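Local coordinates for protein carbohydrate deacetylase Agd3 (Neosartorya fumigata, PDB 6NWZ) that probably removes N-acetyl groups from the exopolysaccharide galactosaminogalactan, a deacetylation required for biofilm formation by the fungus, at residues S226-H231 / H534-R539. Numbering follows the deposited sequence.
Sequences SNYLQH and HLLGLR. With ZN (zinc ion), chain I.
His231 reaches from helix 224-237 to the last turn of helix 520-536, where its NE2 donates a hydrogen bond to Leu536 O at 2.6 Å. The carbonyl oxygen lies close to the imidazole plane and takes the N-H on a lone pair, in its own carbonyl plane, though the bond is bent, with an N-H...O angle of 141°. The CG of His231 stands beside its backbone N (chi1 -59°), which carries NE2 across to this carbonyl. Next to the polar link, Leu536 lays its CD1 against Tyr228 CB at 3.7 Å, the two side chains running alongside each other and pointing the same way, while its CB packs 4.1 Å from Asn227 CB. Asn227 OD1 rests 3.5 Å from Gly537 CA, which carries no side chain. Leu538 CD2 also comes within 4.2 Å of His231 CE1.

Leu536 lies within the Schellman motif that closes helix 520-536: Arg539 N bonds back to His534 O, Leu538 N to Leu535 O, and Leu538 is the C-prime residue with positive phi (62°). The Leu536 oxygen, not an acceptor in either of those bonds, is the one that meets His231. The contact therefore fastens a helix terminus in the deacetylase family region to a helix in the CBM87 region, a buried junction between the two parts of the chain.

Several groups set the imidazole in place. Its ND1 is hydrogen-bonded to Tyr47 OH of helix 34-47, so both ring nitrogens are hydrogen-bonded; Trp587 meets the ring edge-to-face, and Gln230 CG sits over the centre of one face. ND2 of Asn227 is hydrogen-bonded to Ser223 O and Thr220 O, which holds the amide in place. The CB of His534 is directed away from helix 224-237, and its NE2, with Asp530, binds a zinc ion at 2.4 Å.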
loop_
_atom_site.group_PDB
_atom_site.type_symbol
_atom_site.label_atom_id
_atom_site.label_comp_id
_atom_site.label_asym_id
_atom_site.label_seq_id
_atom_site.Cartn_x
_atom_site.Cartn_y
_atom_site.Cartn_z
ATOM N N SER A 226 14.502 -0.018 -3.350
ATOM C CA SER A 226 14.694 -0.899 -2.201
ATOM C C SER A 226 13.444 -1.726 -1.926
ATOM O O SER A 226 13.535 -2.930 -1.652
ATOM C CB SER A 226 15.080 -0.082 -0.970
ATOM O OG SER A 226 16.278 0.640 -1.192
ATOM N N ASN A 227 12.265 -1.099 -2.000
ATOM C CA ASN A 227 11.016 -1.835 -1.836
ATOM C C ASN A 227 10.774 -2.829 -2.966
ATOM O O ASN A 227 9.999 -3.773 -2.782
ATOM C CB ASN A 227 9.839 -0.863 -1.739
ATOM C CG ASN A 227 9.756 -0.190 -0.386
ATOM O OD1 ASN A 227 9.077 -0.675 0.519
ATOM N ND2 ASN A 227 10.449 0.933 -0.239
ATOM N N TYR A 228 11.409 -2.635 -4.123
ATOM C CA TYR A 228 11.338 -3.618 -5.199
ATOM C C TYR A 228 12.273 -4.791 -4.936
ATOM O O TYR A 228 11.884 -5.954 -5.087
ATOM C CB TYR A 228 11.685 -2.959 -6.534
ATOM C CG TYR A 228 11.830 -3.918 -7.700
ATOM C CD1 TYR A 228 10.730 -4.595 -8.204
ATOM C CD2 TYR A 228 13.062 -4.124 -8.316
ATOM C CE1 TYR A 228 10.847 -5.459 -9.276
ATOM C CE2 TYR A 228 13.189 -4.991 -9.395
ATOM C CZ TYR A 228 12.074 -5.656 -9.869
ATOM O OH TYR A 228 12.167 -6.524 -10.940
ATOM N N LEU A 229 13.513 -4.495 -4.541
ATOM C CA LEU A 229 14.507 -5.545 -4.362
ATOM C C LEU A 229 14.147 -6.478 -3.216
ATOM O O LEU A 229 14.459 -7.672 -3.274
ATOM C CB LEU A 229 15.883 -4.923 -4.121
ATOM C CG LEU A 229 16.458 -4.039 -5.231
ATOM C CD1 LEU A 229 17.809 -3.490 -4.814
ATOM C CD2 LEU A 229 16.578 -4.806 -6.542
ATOM N N GLN A 230 13.486 -5.962 -2.177
ATOM C CA GLN A 230 13.316 -6.742 -0.955
ATOM C C GLN A 230 12.497 -8.003 -1.193
ATOM O O GLN A 230 12.632 -8.978 -0.446
ATOM C CB GLN A 230 12.667 -5.885 0.127
ATOM C CG GLN A 230 11.275 -5.408 -0.219
ATOM C CD GLN A 230 10.683 -4.537 0.866
ATOM O OE1 GLN A 230 11.256 -4.398 1.949
ATOM N NE2 GLN A 230 9.532 -3.937 0.579
ATOM N N HIS A 231 11.658 -8.013 -2.231
ATOM C CA HIS A 231 10.854 -9.192 -2.522
ATOM C C HIS A 231 11.701 -10.359 -3.013
ATOM O O HIS A 231 11.261 -11.511 -2.933
ATOM C CB HIS A 231 9.776 -8.840 -3.544
ATOM C CG HIS A 231 8.853 -7.757 -3.082
ATOM N ND1 HIS A 231 7.900 -7.961 -2.107
ATOM C CD2 HIS A 231 8.746 -6.458 -3.447
ATOM C CE1 HIS A 231 7.240 -6.836 -1.898
ATOM N NE2 HIS A 231 7.734 -5.908 -2.699
ATOM N N HIS A 534 4.935 2.833 -2.393
ATOM C CA HIS A 534 3.785 2.417 -1.595
ATOM C C HIS A 534 3.338 1.009 -1.965
ATOM O O HIS A 534 3.172 0.148 -1.092
ATOM C CB HIS A 534 2.631 3.403 -1.785
ATOM C CG HIS A 534 2.963 4.807 -1.392
ATOM N ND1 HIS A 534 3.819 5.108 -0.355
ATOM C CD2 HIS A 534 2.552 5.994 -1.896
ATOM C CE1 HIS A 534 3.920 6.419 -0.235
ATOM N NE2 HIS A 534 3.162 6.980 -1.159
ATOM N N LEU A 535 3.141 0.758 -3.265
ATOM C CA LEU A 535 2.575 -0.512 -3.706
ATOM C C LEU A 535 3.555 -1.661 -3.502
ATOM O O LEU A 535 3.167 -2.740 -3.037
ATOM C CB LEU A 535 2.152 -0.413 -5.173
ATOM C CG LEU A 535 1.021 0.572 -5.481
ATOM C CD1 LEU A 535 0.534 0.425 -6.917
ATOM C CD2 LEU A 535 -0.127 0.394 -4.501
ATOM N N LEU A 536 4.827 -1.457 -3.847
ATOM C CA LEU A 536 5.823 -2.492 -3.603
ATOM C C LEU A 536 6.147 -2.647 -2.119
ATOM O O LEU A 536 6.765 -3.646 -1.736
ATOM C CB LEU A 536 7.092 -2.196 -4.408
ATOM C CG LEU A 536 6.881 -2.232 -5.927
ATOM C CD1 LEU A 536 8.156 -1.924 -6.692
ATOM C CD2 LEU A 536 6.337 -3.588 -6.330
ATOM N N GLY A 537 5.744 -1.696 -1.283
ATOM C CA GLY A 537 5.802 -1.842 0.154
ATOM C C GLY A 537 4.574 -2.490 0.753
ATOM O O GLY A 537 4.458 -2.563 1.981
ATOM N N LEU A 538 3.648 -2.954 -0.091
ATOM C CA LEU A 538 2.432 -3.651 0.334
ATOM C C LEU A 538 1.536 -2.765 1.199
ATOM O O LEU A 538 0.767 -3.259 2.027
ATOM C CB LEU A 538 2.758 -4.961 1.059
ATOM C CG LEU A 538 3.632 -5.952 0.284
ATOM C CD1 LEU A 538 3.655 -7.310 0.979
ATOM C CD2 LEU A 538 3.169 -6.078 -1.161
ATOM N N ARG A 539 1.621 -1.453 1.006
ATOM C CA ARG A 539 0.719 -0.524 1.672
ATOM C C ARG A 539 -0.640 -0.569 0.980
ATOM O O ARG A 539 -0.756 -0.210 -0.198
ATOM C CB ARG A 539 1.304 0.886 1.652
ATOM C CG ARG A 539 2.673 0.992 2.321
ATOM C CD ARG A 539 2.562 0.926 3.835
ATOM N NE ARG A 539 1.978 2.150 4.371
ATOM C CZ ARG A 539 2.680 3.150 4.894
ATOM N NH1 ARG A 539 4.005 3.068 4.972
ATOM N NH2 ARG A 539 2.056 4.231 5.344
HETATM ZN ZN ZN I . 2.641 9.185 -1.921
#